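Local coordinates for protein spherulin-4 (Aspergillus clavatus, PDB 5C5G) that is a glycoside hydrolase that, like its Aspergillus fumigatus counterpart Sph3, probably cleaves a galactosamine-containing polysaccharide during galactosaminogalactan biosynthesis, at residues 93-97 / 137-143; 200-204 / 236-240; 17-23 / 55-61; 126-131 / 160-164. The contacts are given in a common frame with arbitrary orientation. Residue numbers count along the deposited sequence, not the author numbering.

Contact 1 (93-97 / 137-143); sequences IETYA and VKGTSGL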
loop_
_atom_site.group_PDB
_atom_site.type_symbol
_atom_site.label_atom_id
_atom_site.label_comp_id
_atom_site.label_asym_id
_atom_site.label_seq_id
_atom_site.Cartn_x
_atom_site.Cartn_y
_atom_site.Cartn_z
ATOM N N ILE A 93 9.049 -12.179 5.870
ATOM C CA ILE A 93 9.709 -11.575 4.716
ATOM C C ILE A 93 10.293 -12.665 3.827
ATOM O O ILE A 93 10.128 -12.653 2.597
ATOM C CB ILE A 93 10.846 -10.635 5.164
ATOM C CG1 ILE A 93 10.290 -9.435 5.948
ATOM C CG2 ILE A 93 11.634 -10.153 3.958
ATOM C CD1 ILE A 93 11.369 -8.634 6.673
ATOM N N GLU A 94 11.021 -13.584 4.439
ATOM C CA GLU A 94 11.703 -14.644 3.704
ATOM C C GLU A 94 10.726 -15.599 3.033
ATOM O O GLU A 94 11.025 -16.174 1.995
ATOM C CB GLU A 94 12.663 -15.389 4.626
ATOM C CG GLU A 94 13.847 -14.497 4.988
ATOM C CD GLU A 94 14.851 -15.149 5.896
ATOM O OE1 GLU A 94 14.550 -16.230 6.441
ATOM O OE2 GLU A 94 15.951 -14.567 6.053
ATOM N N THR A 95 9.565 -15.785 3.628
ATOM C CA THR A 95 8.539 -16.647 3.046
ATOM C C THR A 95 8.070 -16.040 1.729
ATOM O O THR A 95 8.061 -16.707 0.696
ATOM C CB THR A 95 7.369 -16.848 4.034
ATOM O OG1 THR A 95 7.851 -17.494 5.225
ATOM C CG2 THR A 95 6.293 -17.716 3.431
ATOM N N TYR A 96 7.690 -14.767 1.736
ATOM C CA TYR A 96 7.329 -14.111 0.477
ATOM C C TYR A 96 8.471 -14.179 -0.527
ATOM O O TYR A 96 8.253 -14.438 -1.721
ATOM C CB TYR A 96 6.992 -12.641 0.697
ATOM C CG TYR A 96 5.655 -12.325 1.338
ATOM C CD1 TYR A 96 4.451 -12.613 0.711
ATOM C CD2 TYR A 96 5.609 -11.714 2.582
ATOM C CE1 TYR A 96 3.246 -12.298 1.292
ATOM C CE2 TYR A 96 4.422 -11.393 3.176
ATOM C CZ TYR A 96 3.226 -11.680 2.527
ATOM O OH TYR A 96 2.007 -11.386 3.074
ATOM N N ALA A 97 9.689 -13.913 -0.071
ATOM C CA ALA A 97 10.813 -13.870 -0.984
ATOM C C ALA A 97 11.039 -15.202 -1.683
ATOM O O ALA A 97 11.479 -15.227 -2.821
ATOM C CB ALA A 97 12.068 -13.469 -0.251
ATOM N N VAL A 137 14.889 -6.652 3.661
ATOM C CA VAL A 137 14.143 -6.601 2.420
ATOM C C VAL A 137 15.067 -6.340 1.238
ATOM O O VAL A 137 14.968 -7.010 0.198
ATOM C CB VAL A 137 13.072 -5.528 2.484
ATOM C CG1 VAL A 137 12.386 -5.351 1.130
ATOM C CG2 VAL A 137 12.053 -5.898 3.531
ATOM N N LYS A 138 15.964 -5.373 1.376
ATOM C CA LYS A 138 16.862 -5.007 0.282
ATOM C C LYS A 138 17.862 -6.108 -0.043
ATOM O O LYS A 138 18.387 -6.146 -1.153
ATOM C CB LYS A 138 17.618 -3.721 0.615
ATOM C CG LYS A 138 16.733 -2.496 0.827
ATOM C CD LYS A 138 16.017 -2.025 -0.429
ATOM C CE LYS A 138 15.227 -0.733 -0.156
ATOM N NZ LYS A 138 14.261 -0.358 -1.253
ATOM N N GLY A 139 18.151 -6.991 0.913
ATOM C CA GLY A 139 19.183 -7.999 0.731
ATOM C C GLY A 139 18.702 -9.409 0.445
ATOM O O GLY A 139 19.513 -10.317 0.253
ATOM N N THR A 140 17.392 -9.613 0.406
ATOM C CA THR A 140 16.844 -10.954 0.239
ATOM C C THR A 140 16.423 -11.210 -1.201
ATOM O O THR A 140 15.581 -10.500 -1.763
ATOM C CB THR A 140 15.651 -11.177 1.180
ATOM O OG1 THR A 140 16.069 -11.028 2.548
ATOM C CG2 THR A 140 15.103 -12.578 1.017
ATOM N N SER A 141 17.021 -12.241 -1.797
ATOM C CA SER A 141 16.691 -12.620 -3.155
ATOM C C SER A 141 15.224 -13.028 -3.222
ATOM O O SER A 141 14.728 -13.732 -2.340
ATOM C CB SER A 141 17.566 -13.784 -3.612
ATOM O OG SER A 141 17.362 -14.033 -4.989
ATOM N N GLY A 142 14.555 -12.609 -4.286
ATOM C CA GLY A 142 13.154 -12.922 -4.487
ATOM C C GLY A 142 12.230 -11.726 -4.328
ATOM O O GLY A 142 11.058 -11.792 -4.686
ATOM N N LEU A 143 12.755 -10.617 -3.807
ATOM C CA LEU A 143 11.971 -9.394 -3.635
ATOM C C LEU A 143 12.373 -8.313 -4.632
ATOM O O LEU A 143 11.958 -7.165 -4.502
ATOM C CB LEU A 143 12.111 -8.885 -2.202
ATOM C CG LEU A 143 11.641 -9.868 -1.143
ATOM C CD1 LEU A 143 11.965 -9.340 0.241
ATOM C CD2 LEU A 143 10.163 -10.158 -1.255
HETATM O O HOH W 1 17.201 -12.890 4.295
HETATM O O HOH W 2 8.585 -12.877 -4.008
#
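Apolar packing dominates. I93 lays CG2 against L143 CD1 (3.8 Å) and CD1 against V137 CG2 (4.2 Å), while A97 CB, directed at the turn, rests against T140 CG2 (3.4 Å) and L143 CG (3.7 Å). Backbone contact is closest at G142, whose CA approaches A97 O at 3.3 Å in a CA-H...O contact; S141 O lies 3.4 Å from A97 CB. A side chain at G142 would collide with A97 O, and its positive phi suits glycine in the type II turn T140–L143. Water supplies polar links: one molecule donates to E94 OE2 (2.7 Å) and to T140 OG1 (2.8 Å), which hydrogen-bonds to V136 O, and another lies 2.8 Å from both Y96 O and G142 O. The Y96 ring lies beyond the contact, its OH hydrogen-bonded to O of sugar-binding Y76. Helix 86-103 thus packs against the end of helix 124-139 and the turn after it, with I93 and V137 resting on strand 112-116: neighbouring outer helices of a (beta/alpha)8 barrel.

Contact 2 (200-204 / 236-240); sequences AVIHS and DYYAG. With EDO (1,2-ethanediol), chain C.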
loop_
_atom_site.group_PDB
_atom_site.type_symbol
_atom_site.label_atom_id
_atom_site.label_comp_id
_atom_site.label_asym_id
_atom_site.label_seq_id
_atom_site.Cartn_x
_atom_site.Cartn_y
_atom_site.Cartn_z
ATOM N N ALA A 200 -1.476 8.181 1.540
ATOM C CA ALA A 200 -2.726 8.527 2.198
ATOM C C ALA A 200 -3.787 7.502 1.851
ATOM O O ALA A 200 -4.004 7.204 0.675
ATOM C CB ALA A 200 -3.199 9.893 1.777
ATOM N N VAL A 201 -4.473 7.023 2.883
ATOM C CA VAL A 201 -5.573 6.089 2.756
ATOM C C VAL A 201 -6.808 6.731 3.388
ATOM O O VAL A 201 -6.840 6.970 4.604
ATOM C CB VAL A 201 -5.246 4.772 3.464
ATOM C CG1 VAL A 201 -6.465 3.859 3.513
ATOM C CG2 VAL A 201 -4.109 4.055 2.757
ATOM N N ILE A 202 -7.811 6.995 2.566
ATOM C CA ILE A 202 -9.030 7.650 3.016
ATOM C C ILE A 202 -10.199 6.760 2.649
ATOM O O ILE A 202 -10.492 6.579 1.476
ATOM C CB ILE A 202 -9.223 9.033 2.370
ATOM C CG1 ILE A 202 -7.985 9.910 2.573
ATOM C CG2 ILE A 202 -10.454 9.727 2.943
ATOM C CD1 ILE A 202 -7.995 11.172 1.713
ATOM N N HIS A 203 -10.871 6.219 3.653
ATOM C CA HIS A 203 -12.038 5.387 3.426
ATOM C C HIS A 203 -13.284 6.095 3.934
ATOM O O HIS A 203 -13.210 7.216 4.448
ATOM C CB HIS A 203 -11.849 4.007 4.053
ATOM C CG HIS A 203 -11.515 4.022 5.509
ATOM N ND1 HIS A 203 -12.412 4.396 6.485
ATOM C CD2 HIS A 203 -10.377 3.673 6.153
ATOM C CE1 HIS A 203 -11.833 4.283 7.669
ATOM N NE2 HIS A 203 -10.598 3.846 7.494
ATOM N N SER A 204 -14.437 5.459 3.772
ATOM C CA SER A 204 -15.686 5.984 4.311
ATOM C C SER A 204 -16.006 7.352 3.725
ATOM O O SER A 204 -16.632 8.193 4.384
ATOM C CB SER A 204 -15.625 6.042 5.844
ATOM O OG SER A 204 -15.174 4.787 6.366
ATOM N N ASP A 236 -15.678 -2.952 5.473
ATOM C CA ASP A 236 -14.911 -3.857 4.614
ATOM C C ASP A 236 -14.229 -3.097 3.488
ATOM O O ASP A 236 -14.158 -3.550 2.330
ATOM C CB ASP A 236 -15.789 -4.983 4.072
ATOM C CG ASP A 236 -16.264 -5.908 5.154
ATOM O OD1 ASP A 236 -15.467 -6.217 6.060
ATOM O OD2 ASP A 236 -17.434 -6.323 5.089
ATOM N N TYR A 237 -13.693 -1.937 3.841
ATOM C CA TYR A 237 -13.136 -1.020 2.859
ATOM C C TYR A 237 -11.819 -1.470 2.232
ATOM O O TYR A 237 -11.389 -0.845 1.263
ATOM C CB TYR A 237 -13.003 0.404 3.430
ATOM C CG TYR A 237 -12.720 0.485 4.917
ATOM C CD1 TYR A 237 -11.472 0.166 5.443
ATOM C CD2 TYR A 237 -13.718 0.881 5.793
ATOM C CE1 TYR A 237 -11.242 0.238 6.792
ATOM C CE2 TYR A 237 -13.499 0.964 7.137
ATOM C CZ TYR A 237 -12.253 0.648 7.633
ATOM O OH TYR A 237 -12.046 0.730 8.984
ATOM N N TYR A 238 -11.188 -2.525 2.748
ATOM C CA TYR A 238 -10.029 -3.129 2.093
ATOM C C TYR A 238 -10.354 -4.491 1.520
ATOM O O TYR A 238 -9.468 -5.171 1.005
ATOM C CB TYR A 238 -8.842 -3.252 3.059
ATOM C CG TYR A 238 -8.497 -1.967 3.781
ATOM C CD1 TYR A 238 -8.527 -0.746 3.132
ATOM C CD2 TYR A 238 -8.146 -1.990 5.118
ATOM C CE1 TYR A 238 -8.210 0.427 3.804
ATOM C CE2 TYR A 238 -7.822 -0.825 5.795
ATOM C CZ TYR A 238 -7.858 0.379 5.125
ATOM O OH TYR A 238 -7.561 1.557 5.790
ATOM N N ALA A 239 -11.622 -4.889 1.575
ATOM C CA ALA A 239 -12.011 -6.228 1.149
ATOM C C ALA A 239 -13.078 -6.198 0.078
ATOM O O ALA A 239 -13.701 -7.223 -0.206
ATOM C CB ALA A 239 -12.466 -7.053 2.337
ATOM N N GLY A 240 -13.237 -5.052 -0.556
ATOM C CA GLY A 240 -14.168 -4.906 -1.653
ATOM C C GLY A 240 -13.850 -3.599 -2.338
ATOM O O GLY A 240 -13.066 -2.793 -1.835
HETATM C C1 EDO C . -8.696 -2.680 -2.266
HETATM O O1 EDO C . -9.498 -3.582 -1.506
HETATM C C2 EDO C . -9.458 -2.368 -3.543
HETATM O O2 EDO C . -10.601 -1.570 -3.239
#
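The sugar-binding end of the barrel is where this contact lies: the Y238 hydroxyl hydrogen-bonds to E172, which binds N-acetylgalactosamine, and the Y238 side chain also lies near Y15, another sugar-binding residue. Y238 OH sits 3.4 Å from V201 CG1 and 3.5 Å from H203 CD2, meeting the imidazole at its edge, and V201 CG1 approaches Y238 CE1 at 3.9 Å. One face of the same imidazole is taken by Y237. The two rings stack face to face, with centroids 3.7 Å apart and planes only 3° from parallel, and H203 CB adds a CH-pi contact over the Y237 ring. In this (beta/alpha)8 barrel the C-terminal end of strand 198-203 meets the loop after the adjacent strand 227-230. H203 ND1 and S204 OG are hydrogen-bonded (2.8 Å). Across the loop, the type I turn D236–A239 is closed by A239 N to D236 O (3.0 Å), presenting the two consecutive tyrosines to the strand. A 1,2-ethanediol, probably from crystallisation, donates from O2 to G240 O (3.1 Å).

Contact 3 (17-23 / 55-61); sequences YPAPGAW and DGNYTRE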
loop_
_atom_site.group_PDB
_atom_site.type_symbol
_atom_site.label_atom_id
_atom_site.label_comp_id
_atom_site.label_asym_id
_atom_site.label_seq_id
_atom_site.Cartn_x
_atom_site.Cartn_y
_atom_site.Cartn_z
ATOM N N TYR A 17 -10.352 -11.540 -0.762
ATOM C CA TYR A 17 -9.963 -12.919 -0.993
ATOM C C TYR A 17 -10.062 -13.247 -2.498
ATOM O O TYR A 17 -11.066 -12.936 -3.125
ATOM C CB TYR A 17 -10.826 -13.880 -0.180
ATOM C CG TYR A 17 -10.370 -15.296 -0.370
ATOM C CD1 TYR A 17 -9.262 -15.770 0.306
ATOM C CD2 TYR A 17 -11.006 -16.141 -1.269
ATOM C CE1 TYR A 17 -8.799 -17.044 0.107
ATOM C CE2 TYR A 17 -10.553 -17.431 -1.469
ATOM C CZ TYR A 17 -9.449 -17.872 -0.775
ATOM O OH TYR A 17 -8.977 -19.144 -0.968
ATOM N N PRO A 18 -9.017 -13.870 -3.078
ATOM C CA PRO A 18 -8.947 -14.070 -4.537
ATOM C C PRO A 18 -9.782 -15.235 -5.078
ATOM O O PRO A 18 -9.283 -16.075 -5.832
ATOM C CB PRO A 18 -7.452 -14.302 -4.778
ATOM C CG PRO A 18 -6.966 -14.887 -3.503
ATOM C CD PRO A 18 -7.737 -14.203 -2.427
ATOM N N ALA A 19 -11.054 -15.265 -4.712
ATOM C CA ALA A 19 -11.986 -16.158 -5.372
ATOM C C ALA A 19 -12.000 -15.822 -6.861
ATOM O O ALA A 19 -11.674 -14.698 -7.242
ATOM C CB ALA A 19 -13.361 -15.988 -4.791
ATOM N N PRO A 20 -12.346 -16.794 -7.713
ATOM C CA PRO A 20 -12.418 -16.475 -9.141
ATOM C C PRO A 20 -13.249 -15.218 -9.400
ATOM O O PRO A 20 -14.363 -15.091 -8.889
ATOM C CB PRO A 20 -13.065 -17.732 -9.740
ATOM C CG PRO A 20 -12.603 -18.819 -8.823
ATOM C CD PRO A 20 -12.620 -18.217 -7.454
ATOM N N GLY A 21 -12.680 -14.285 -10.157
ATOM C CA GLY A 21 -13.352 -13.045 -10.497
ATOM C C GLY A 21 -13.220 -11.926 -9.478
ATOM O O GLY A 21 -13.473 -10.763 -9.811
ATOM N N ALA A 22 -12.787 -12.234 -8.253
ATOM C CA ALA A 22 -12.825 -11.246 -7.182
ATOM C C ALA A 22 -11.906 -10.057 -7.429
ATOM O O ALA A 22 -12.192 -8.947 -6.980
ATOM C CB ALA A 22 -12.496 -11.885 -5.840
ATOM N N TRP A 23 -10.774 -10.289 -8.088
ATOM C CA TRP A 23 -9.815 -9.232 -8.353
ATOM C C TRP A 23 -10.039 -8.550 -9.706
ATOM O O TRP A 23 -9.280 -7.645 -10.063
ATOM C CB TRP A 23 -8.393 -9.779 -8.234
ATOM C CG TRP A 23 -7.977 -10.082 -6.828
ATOM C CD1 TRP A 23 -8.713 -9.925 -5.697
ATOM C CD2 TRP A 23 -6.707 -10.584 -6.413
ATOM N NE1 TRP A 23 -7.974 -10.293 -4.591
ATOM C CE2 TRP A 23 -6.738 -10.705 -5.007
ATOM C CE3 TRP A 23 -5.541 -10.942 -7.095
ATOM C CZ2 TRP A 23 -5.649 -11.166 -4.272
ATOM C CZ3 TRP A 23 -4.456 -11.399 -6.361
ATOM C CH2 TRP A 23 -4.522 -11.510 -4.966
ATOM N N ASP A 55 -2.623 -20.282 -0.635
ATOM C CA ASP A 55 -3.535 -21.276 -1.182
ATOM C C ASP A 55 -3.657 -21.186 -2.704
ATOM O O ASP A 55 -3.060 -20.317 -3.335
ATOM C CB ASP A 55 -4.878 -21.261 -0.436
ATOM C CG ASP A 55 -5.790 -20.110 -0.815
ATOM O OD1 ASP A 55 -5.666 -19.516 -1.904
ATOM O OD2 ASP A 55 -6.713 -19.849 -0.004
ATOM N N GLY A 56 -4.421 -22.093 -3.289
ATOM C CA GLY A 56 -4.465 -22.229 -4.733
ATOM C C GLY A 56 -5.116 -21.059 -5.434
ATOM O O GLY A 56 -4.852 -20.800 -6.606
ATOM N N ASN A 57 -6.001 -20.364 -4.734
ATOM C CA ASN A 57 -6.577 -19.146 -5.290
ATOM C C ASN A 57 -5.517 -18.058 -5.390
ATOM O O ASN A 57 -5.402 -17.398 -6.426
ATOM C CB ASN A 57 -7.768 -18.681 -4.455
ATOM C CG ASN A 57 -9.015 -19.515 -4.702
ATOM O OD1 ASN A 57 -9.408 -19.747 -5.849
ATOM N ND2 ASN A 57 -9.646 -19.966 -3.627
ATOM N N TYR A 58 -4.725 -17.872 -4.333
ATOM C CA TYR A 58 -3.634 -16.914 -4.383
ATOM C C TYR A 58 -2.601 -17.304 -5.430
ATOM O O TYR A 58 -2.096 -16.448 -6.160
ATOM C CB TYR A 58 -2.968 -16.768 -3.004
ATOM C CG TYR A 58 -3.684 -15.786 -2.107
ATOM C CD1 TYR A 58 -3.490 -14.429 -2.283
ATOM C CD2 TYR A 58 -4.556 -16.195 -1.114
ATOM C CE1 TYR A 58 -4.131 -13.506 -1.505
ATOM C CE2 TYR A 58 -5.224 -15.252 -0.326
ATOM C CZ TYR A 58 -4.987 -13.911 -0.539
ATOM O OH TYR A 58 -5.620 -12.944 0.212
ATOM N N THR A 59 -2.277 -18.591 -5.527
ATOM C CA THR A 59 -1.226 -18.973 -6.466
ATOM C C THR A 59 -1.682 -18.814 -7.910
ATOM O O THR A 59 -0.853 -18.633 -8.802
ATOM C CB THR A 59 -0.684 -20.383 -6.221
ATOM O OG1 THR A 59 -1.738 -21.318 -6.365
ATOM C CG2 THR A 59 -0.098 -20.494 -4.831
ATOM N N ARG A 60 -2.993 -18.871 -8.148
ATOM C CA ARG A 60 -3.536 -18.592 -9.478
ATOM C C ARG A 60 -3.559 -17.086 -9.779
ATOM O O ARG A 60 -3.169 -16.650 -10.866
ATOM C CB ARG A 60 -4.958 -19.149 -9.613
ATOM C CG ARG A 60 -5.579 -18.960 -11.006
ATOM C CD ARG A 60 -7.043 -19.401 -11.043
ATOM N NE ARG A 60 -7.858 -18.550 -10.179
ATOM C CZ ARG A 60 -8.377 -18.905 -9.007
ATOM N NH1 ARG A 60 -8.220 -20.133 -8.527
ATOM N NH2 ARG A 60 -9.063 -18.012 -8.303
ATOM N N GLU A 61 -4.035 -16.295 -8.825
ATOM C CA GLU A 61 -4.343 -14.889 -9.101
ATOM C C GLU A 61 -3.144 -13.946 -8.992
ATOM O O GLU A 61 -3.059 -12.961 -9.718
ATOM C CB GLU A 61 -5.476 -14.407 -8.186
ATOM C CG GLU A 61 -6.784 -15.182 -8.354
ATOM C CD GLU A 61 -7.461 -14.976 -9.698
ATOM O OE1 GLU A 61 -7.131 -14.004 -10.412
ATOM O OE2 GLU A 61 -8.336 -15.800 -10.034
HETATM O O HOH W 3 -10.256 -14.580 -11.522
#
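D55 is the N-cap of helix 56-66: its OD1 accepts from Y58 N (3.1 Å) and, weakly, from N57 N (3.0 Å). The other carboxylate oxygen, OD2, receives the Y17 hydroxyl proton at 2.6 Å from Y17 OH, so one aspartate both starts the helix and holds the loop. N57 strengthens this anchor, its ND2 donating to Y17 OH (2.9 Å), while N57 CB lies 3.3 Å from P18 O. Y58 takes P18 on its ring: P18 CG stands 3.4 Å from the ring centroid, almost exactly on the normal, in a CH-pi contact. The flanks of Y58 meet Y17 (CE2 to Y17 CE1, 4.0 Å) and W23 (CE1 to W23 CZ2, 3.9 Å), forming an aromatic cluster around the proline. R60, a turn after N57, bends back so that NH1 and NH2 each donate to N57 OD1 (3.0 Å), and its NE forms a salt bridge with E61 OE2 (2.8 Å); R60 NH2 lies 3.7 Å from P20 CD. E61 packs CB against W23 CE3 (3.6 Å) and CG against P18 CB (3.7 Å), and its OE2 reaches G21 N through a water. The whole joins the loop after strand 9-13, with its inverse gamma turn at P18 and type II turn A19–A22, to helix 56-66: in this TIM barrel, the loop after the first strand joined to the helix that follows the second.

Contact 4 (126-131 / 160-164); sequences ILAYLR and RYLST
Segment 126-131 is a regular alpha-helical stretch, with L130 N bonded to I126 O and R131 N to L127 O (both 2.9 Å). Segment 160-164 has helical backbone angles without the regular bonds; it is drawn together by T164 N to Y161 O (3.0 Å). The CA atoms are nearest at L127–Y161 (6.7 Å) and R131–T164 (6.0 Å), so both segments advance in the same direction. Y161, with chi1 m and chi2 near -36°, sends its ring back along the helix, towards its N-terminal end. L130 (m, t) places CD1 over one face of that ring, 4.1 Å from the centroid in a CH-pi contact, while L127 CA meets the edge at CE1 (3.9 Å). I126 (m, t) puts CG2 at 3.2 Å from Y161 OH, a hydroxyl that bonds to the backbone of Q121 and D123 just ahead of the helix. In this (beta/alpha)8 barrel the contact binds helix 124-139 to the connection between strands 148-152 and 167-172, where the segment takes the place of a regular outer helix. L127, with chi1 t and chi2 p, directs CD1 to Y161 CD1 (3.9 Å) and T164 CG2 (3.7 Å). T164 adopts chi1 p: its OG1 donates to Y161 O (2.7 Å), leaving CG2 against L127 and against R131 CG (3.9 Å). L130 and T164 also both touch H151 of strand 148-152.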
loop_
_atom_site.group_PDB
_atom_site.type_symbol
_atom_site.label_atom_id
_atom_site.label_comp_id
_atom_site.label_asym_id
_atom_site.label_seq_id
_atom_site.Cartn_x
_atom_site.Cartn_y
_atom_site.Cartn_z
ATOM N N ILE A 126 13.849 1.352 18.196
ATOM C CA ILE A 126 12.868 1.132 17.152
ATOM C C ILE A 126 13.456 1.504 15.798
ATOM O O ILE A 126 13.280 0.787 14.820
ATOM C CB ILE A 126 11.581 1.927 17.394
ATOM C CG1 ILE A 126 10.892 1.399 18.655
ATOM C CG2 ILE A 126 10.658 1.845 16.193
ATOM C CD1 ILE A 126 9.702 2.214 19.104
ATOM N N LEU A 127 14.158 2.629 15.736
ATOM C CA LEU A 127 14.803 3.010 14.489
ATOM C C LEU A 127 15.744 1.897 14.014
ATOM O O LEU A 127 15.749 1.546 12.847
ATOM C CB LEU A 127 15.560 4.328 14.648
ATOM C CG LEU A 127 16.286 4.798 13.386
ATOM C CD1 LEU A 127 15.325 5.112 12.248
ATOM C CD2 LEU A 127 17.163 6.003 13.685
ATOM N N ALA A 128 16.529 1.324 14.923
ATOM C CA ALA A 128 17.443 0.245 14.566
ATOM C C ALA A 128 16.701 -0.988 14.040
ATOM O O ALA A 128 17.134 -1.640 13.082
ATOM C CB ALA A 128 18.320 -0.128 15.772
ATOM N N TYR A 129 15.567 -1.291 14.654
ATOM C CA TYR A 129 14.721 -2.404 14.240
ATOM C C TYR A 129 14.203 -2.166 12.839
ATOM O O TYR A 129 14.296 -3.053 11.982
ATOM C CB TYR A 129 13.575 -2.524 15.241
ATOM C CG TYR A 129 12.441 -3.518 15.033
ATOM C CD1 TYR A 129 11.371 -3.226 14.204
ATOM C CD2 TYR A 129 12.377 -4.683 15.782
ATOM C CE1 TYR A 129 10.307 -4.096 14.079
ATOM C CE2 TYR A 129 11.311 -5.557 15.666
ATOM C CZ TYR A 129 10.282 -5.252 14.816
ATOM O OH TYR A 129 9.205 -6.090 14.716
ATOM N N LEU A 130 13.672 -0.980 12.572
ATOM C CA LEU A 130 13.145 -0.687 11.245
ATOM C C LEU A 130 14.245 -0.674 10.200
ATOM O O LEU A 130 14.048 -1.153 9.078
ATOM C CB LEU A 130 12.391 0.637 11.232
ATOM C CG LEU A 130 11.110 0.659 12.080
ATOM C CD1 LEU A 130 10.514 2.050 12.112
ATOM C CD2 LEU A 130 10.080 -0.338 11.549
ATOM N N ARG A 131 15.416 -0.152 10.546
ATOM C CA ARG A 131 16.526 -0.144 9.595
ATOM C C ARG A 131 16.986 -1.560 9.268
ATOM O O ARG A 131 17.314 -1.873 8.112
ATOM C CB ARG A 131 17.693 0.687 10.135
ATOM C CG ARG A 131 17.467 2.199 10.021
ATOM C CD ARG A 131 18.475 3.018 10.860
ATOM N NE ARG A 131 19.894 2.885 10.480
ATOM C CZ ARG A 131 20.472 3.538 9.477
ATOM N NH1 ARG A 131 19.751 4.332 8.696
ATOM N NH2 ARG A 131 21.774 3.388 9.239
ATOM N N ARG A 160 11.952 11.041 11.549
ATOM C CA ARG A 160 13.176 10.266 11.389
ATOM C C ARG A 160 12.912 8.874 10.853
ATOM O O ARG A 160 13.830 8.225 10.321
ATOM C CB ARG A 160 13.947 10.202 12.705
ATOM C CG ARG A 160 14.636 11.506 13.043
ATOM C CD ARG A 160 15.098 11.539 14.485
ATOM N NE ARG A 160 13.978 11.818 15.374
ATOM C CZ ARG A 160 14.107 12.104 16.667
ATOM N NH1 ARG A 160 13.025 12.350 17.383
ATOM N NH2 ARG A 160 15.309 12.166 17.236
ATOM N N TYR A 161 11.685 8.391 10.951
ATOM C CA TYR A 161 11.371 7.090 10.386
ATOM C C TYR A 161 11.140 7.124 8.875
ATOM O O TYR A 161 11.246 6.096 8.211
ATOM C CB TYR A 161 10.136 6.522 11.076
ATOM C CG TYR A 161 10.319 6.151 12.536
ATOM C CD1 TYR A 161 11.505 5.612 13.004
ATOM C CD2 TYR A 161 9.287 6.304 13.445
ATOM C CE1 TYR A 161 11.660 5.258 14.335
ATOM C CE2 TYR A 161 9.442 5.945 14.791
ATOM C CZ TYR A 161 10.635 5.438 15.223
ATOM O OH TYR A 161 10.796 5.068 16.526
ATOM N N LEU A 162 10.820 8.286 8.317
ATOM C CA LEU A 162 10.395 8.334 6.925
ATOM C C LEU A 162 11.470 7.851 5.968
ATOM O O LEU A 162 11.159 7.231 4.950
ATOM C CB LEU A 162 9.964 9.738 6.539
ATOM C CG LEU A 162 8.735 10.245 7.279
ATOM C CD1 LEU A 162 8.485 11.705 6.928
ATOM C CD2 LEU A 162 7.478 9.430 7.001
ATOM N N SER A 163 12.729 8.120 6.267
ATOM C CA SER A 163 13.790 7.763 5.326
ATOM C C SER A 163 14.128 6.270 5.375
ATOM O O SER A 163 14.896 5.795 4.532
ATOM C CB SER A 163 15.032 8.610 5.559
ATOM O OG SER A 163 15.558 8.334 6.829
ATOM N N THR A 164 13.553 5.525 6.314
ATOM C CA THR A 164 13.773 4.080 6.376
ATOM C C THR A 164 12.854 3.286 5.452
ATOM O O THR A 164 13.022 2.076 5.288
ATOM C CB THR A 164 13.637 3.542 7.817
ATOM O OG1 THR A 164 12.281 3.596 8.279
ATOM C CG2 THR A 164 14.506 4.341 8.744
#

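In the fold
From the N terminus, contact 3 closes first, joining the loop after strand 9-13 to helix 56-66, with helix 24-32 and strand 38-42 between. Contacts 1 and 4 follow and cross: 93-97 and 126-131 come before 137-143 and 160-164, and both use helix 124-139, contact 4 near its start and contact 1 at its end. Together they connect helix 86-103, helix 124-139 and the link to strand 167-172 along the outside of the barrel. Contact 2 closes last, joining strand 198-203 to the loop after strand 227-230. It lies across the chain's centre from contacts 1 and 4, yet its nearest atoms are only about 5 Å from those of contact 3, where the barrel comes full circle.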